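Local coordinates for putative decarboxylase involved in desferrioxamine biosynthesis (Erwinia amylovora, PDB 5O5C), which probably decarboxylates lysine with the help of pyridoxal 5'-phosphate, as a group II decarboxylase of the desferrioxamine siderophore pathway, at residues Ile453-Asn456 and Ile457-Val461; Ile498-Ile501 and Val502-Arg506. All coordinates share one frame; numbering follows the deposited sequence.

Contact 1: residues Ile453-Asn456 and Ile457-Val461; sequences INTN and IRKAV
I457 N donates to I453 O at 3.0 Å, the first of four successive i to i+4 bonds that carry one unbroken α-helix from 453-456 into 457-461. R458 N to N454 O and A460 N to N456 O follow, the latter at 2.9 Å, while K459 N to T455 O is stretched to 3.3 Å and weak.

I457 packs along the turn before it. Its CG1 branch, set beside the backbone N by a chi1 of -74°, runs back toward the preceding turn, with CG1 lying 3.4 Å from I453 O. One residue further on, R458 extends its chain from CG to NE and turns off the helix, so only the base of the side chain stays close: CB is 3.9 Å from N454 O. On the solvent side K459 lays CG 3.6 Å from T455 O, then bends at chi3 (-73°) so that CE passes obliquely by the amide of N456, 4.0 Å from OD1, a loose contact without a bond. The N454 amide is satisfied at both ends, ND2 by T450 O one turn back in the same helix, OD1 by Y439 N; the second bond ties the helix to strand 434-439.

R458 reaches toward D136 of the second subunit in a long, weak ion pair. Helix 448-464 packs on the four-stranded antiparallel sheet, I457 touching Y439 and L480, while I453 and A460 face helix 491-510.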
# COMPACT_ATOMS: atom_id res chain seq x y z
N ILE B 453 -10.47 -36.16 -1.66
CA ILE B 453 -9.95 -36.50 -2.95
C ILE B 453 -9.65 -35.19 -3.71
O ILE B 453 -8.63 -35.10 -4.31
CB ILE B 453 -10.87 -37.54 -3.69
CG1 ILE B 453 -10.02 -38.43 -4.59
CG2 ILE B 453 -11.98 -36.87 -4.47
CD1 ILE B 453 -10.79 -39.26 -5.61
N ASN B 454 -10.48 -34.15 -3.62
CA ASN B 454 -10.22 -32.91 -4.39
C ASN B 454 -9.12 -32.04 -3.80
O ASN B 454 -8.32 -31.46 -4.55
CB ASN B 454 -11.51 -32.12 -4.56
CG ASN B 454 -12.43 -32.73 -5.60
OD1 ASN B 454 -12.30 -32.45 -6.77
ND2 ASN B 454 -13.35 -33.56 -5.17
N THR B 455 -9.07 -31.94 -2.47
CA THR B 455 -7.96 -31.28 -1.80
C THR B 455 -6.65 -31.98 -2.06
O THR B 455 -5.65 -31.30 -2.17
CB THR B 455 -8.14 -31.09 -0.27
OG1 THR B 455 -7.00 -30.40 0.24
CG2 THR B 455 -8.27 -32.40 0.51
N ASN B 456 -6.62 -33.32 -2.19
CA ASN B 456 -5.39 -33.98 -2.61
C ASN B 456 -5.06 -33.79 -4.07
O ASN B 456 -3.91 -33.75 -4.38
CB ASN B 456 -5.36 -35.45 -2.22
CG ASN B 456 -5.29 -35.61 -0.71
OD1 ASN B 456 -4.41 -35.06 -0.06
ND2 ASN B 456 -6.26 -36.29 -0.15
N ILE B 457 -6.05 -33.66 -4.96
CA ILE B 457 -5.74 -33.35 -6.34
C ILE B 457 -5.01 -32.03 -6.44
O ILE B 457 -4.00 -31.92 -7.11
CB ILE B 457 -6.99 -33.28 -7.23
CG1 ILE B 457 -7.54 -34.70 -7.52
CG2 ILE B 457 -6.65 -32.58 -8.52
CD1 ILE B 457 -8.91 -34.68 -8.11
N ARG B 458 -5.51 -30.99 -5.81
CA ARG B 458 -4.81 -29.67 -5.90
C ARG B 458 -3.38 -29.72 -5.37
O ARG B 458 -2.43 -29.13 -5.97
CB ARG B 458 -5.64 -28.63 -5.19
CG ARG B 458 -4.93 -27.36 -4.74
CD ARG B 458 -6.00 -26.49 -4.11
NE ARG B 458 -5.51 -25.30 -3.40
CZ ARG B 458 -4.92 -24.27 -3.98
NH1 ARG B 458 -4.64 -24.33 -5.26
NH2 ARG B 458 -4.57 -23.20 -3.28
N LYS B 459 -3.20 -30.41 -4.25
CA LYS B 459 -1.87 -30.55 -3.65
C LYS B 459 -0.97 -31.32 -4.61
O LYS B 459 0.13 -30.90 -4.91
CB LYS B 459 -1.97 -31.16 -2.23
CG LYS B 459 -2.35 -30.10 -1.18
CD LYS B 459 -1.89 -30.46 0.24
CE LYS B 459 -2.72 -31.58 0.85
NZ LYS B 459 -2.87 -31.43 2.32
N ALA B 460 -1.48 -32.40 -5.22
CA ALA B 460 -0.65 -33.11 -6.18
C ALA B 460 -0.32 -32.19 -7.36
O ALA B 460 0.84 -32.06 -7.74
CB ALA B 460 -1.34 -34.37 -6.65
N VAL B 461 -1.32 -31.51 -7.93
CA VAL B 461 -1.06 -30.69 -9.13
C VAL B 461 0.05 -29.68 -8.80
O VAL B 461 0.99 -29.51 -9.58
CB VAL B 461 -2.34 -29.98 -9.64
CG1 VAL B 461 -1.99 -28.92 -10.69
CG2 VAL B 461 -3.30 -30.97 -10.25

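Contact 2: residues Ile498-Ile501 and Val502-Arg506; sequences IALI and VHYGR
V502 N to I498 O, H503 N to A499 O, Y504 N to L500 O and G505 N to I501 O are consecutive i to i+4 bonds, so 498-501 and 502-506 form one continuous stretch of α-helix. It belongs to helix 491-510, the last helix of this fold type I enzyme. The bond from Y504 N to L500 O is nearly straight, with an N-H...O angle of 177°.

The main side-chain contact is the i, i+4 pair of L500 and Y504, which lie side by side and point the same way. The phenol turns back along the helix because its chi1 of -67° places CG beside the backbone N. Its CD2/CE2 side then runs along the leucine, with CE2 3.6 Å from L500 CG. The same ring also comes obliquely to the backbone, CD2 standing 3.2 Å from L500 O.

The H503 imidazole swings off the preceding turn, and its ND1 lies 4.0 Å above one face of the Y504 ring, displaced toward the rim. V502, its CG2 between backbone N and carbonyl carbon, presses both methyls on the turn before it and meets H421 and Y439 beyond. Y504 also touches A460, V461 and S464 of helix 448-464, whereas I498 packs on L417 and L418 of helix 397-420. V502 CG2 sits over the centre of one face of the R506 guanidinium, 4.3 Å from its plane.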
# COMPACT_ATOMS: atom_id res chain seq x y z
N ILE B 498 -6.96 -30.10 -17.10
CA ILE B 498 -8.05 -31.03 -16.86
C ILE B 498 -7.55 -32.47 -16.76
O ILE B 498 -8.00 -33.16 -15.87
CB ILE B 498 -9.15 -30.95 -17.91
CG1 ILE B 498 -9.80 -29.58 -17.84
CG2 ILE B 498 -10.17 -32.06 -17.67
CD1 ILE B 498 -10.79 -29.30 -18.95
N ALA B 499 -6.62 -32.89 -17.63
CA ALA B 499 -6.12 -34.28 -17.64
C ALA B 499 -5.29 -34.59 -16.41
O ALA B 499 -5.32 -35.71 -15.87
CB ALA B 499 -5.32 -34.55 -18.90
N LEU B 500 -4.51 -33.60 -16.00
CA LEU B 500 -3.77 -33.62 -14.75
C LEU B 500 -4.69 -33.75 -13.53
O LEU B 500 -4.49 -34.58 -12.66
CB LEU B 500 -2.95 -32.33 -14.65
CG LEU B 500 -1.65 -32.39 -13.89
CD1 LEU B 500 -0.74 -33.47 -14.45
CD2 LEU B 500 -0.99 -31.01 -13.98
N ILE B 501 -5.71 -32.93 -13.49
CA ILE B 501 -6.72 -33.03 -12.45
C ILE B 501 -7.31 -34.44 -12.38
O ILE B 501 -7.35 -35.03 -11.29
CB ILE B 501 -7.80 -31.99 -12.67
CG1 ILE B 501 -7.26 -30.59 -12.33
CG2 ILE B 501 -9.03 -32.23 -11.82
CD1 ILE B 501 -8.12 -29.53 -12.94
N VAL B 502 -7.76 -34.98 -13.52
CA VAL B 502 -8.34 -36.34 -13.55
C VAL B 502 -7.28 -37.45 -13.38
O VAL B 502 -7.57 -38.46 -12.76
CB VAL B 502 -9.28 -36.61 -14.76
CG1 VAL B 502 -10.39 -35.59 -14.87
CG2 VAL B 502 -8.51 -36.66 -16.06
N HIS B 503 -6.05 -37.27 -13.86
CA HIS B 503 -4.97 -38.20 -13.53
C HIS B 503 -4.81 -38.33 -12.01
O HIS B 503 -4.99 -39.39 -11.44
CB HIS B 503 -3.64 -37.82 -14.22
CG HIS B 503 -2.50 -38.74 -13.87
ND1 HIS B 503 -1.32 -38.29 -13.33
CD2 HIS B 503 -2.40 -40.08 -13.93
CE1 HIS B 503 -0.52 -39.32 -13.09
NE2 HIS B 503 -1.16 -40.42 -13.42
N TYR B 504 -4.56 -37.21 -11.33
CA TYR B 504 -4.37 -37.27 -9.86
C TYR B 504 -5.62 -37.74 -9.09
O TYR B 504 -5.50 -38.37 -8.05
CB TYR B 504 -3.83 -35.94 -9.32
CG TYR B 504 -2.44 -35.66 -9.81
CD1 TYR B 504 -1.40 -36.55 -9.57
CD2 TYR B 504 -2.15 -34.51 -10.51
CE1 TYR B 504 -0.12 -36.29 -10.00
CE2 TYR B 504 -0.87 -34.24 -10.95
CZ TYR B 504 0.14 -35.13 -10.70
OH TYR B 504 1.41 -34.85 -11.17
N GLY B 505 -6.80 -37.44 -9.61
CA GLY B 505 -8.04 -37.89 -9.04
C GLY B 505 -8.15 -39.39 -9.17
O GLY B 505 -8.33 -40.10 -8.16
N ARG B 506 -8.00 -39.90 -10.40
CA ARG B 506 -7.99 -41.34 -10.57
C ARG B 506 -6.87 -42.01 -9.74
O ARG B 506 -7.06 -43.08 -9.23
CB ARG B 506 -7.91 -41.74 -12.03
CG ARG B 506 -9.04 -41.18 -12.85
CD ARG B 506 -8.75 -41.24 -14.33
NE ARG B 506 -9.95 -40.87 -15.08
CZ ARG B 506 -9.99 -40.66 -16.38
NH1 ARG B 506 -8.92 -40.85 -17.14
NH2 ARG B 506 -11.12 -40.32 -16.96

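How the contacts relate
Contacts 1 and 2 belong to different helices, 448-464 and 491-510, which pack against each other with the contact centres about 9 Å apart. The absence of a side chain at G505 lets I457 come close, its CD1 3.5 Å from G505 CA, while A460 CB meets Y504 CG at 3.6 Å. Both contacts are partly buried, with sheet residue Y439 touched from each. Their exposed parts differ: K459 in contact 1, A499 and H503 in contact 2. Contact 1 adds polar ties, N454 to the sheet and R458 weakly to the second subunit; in contact 2 the side-chain chemistry is mostly apolar and aromatic packing, and no other chain of the assembly touches it.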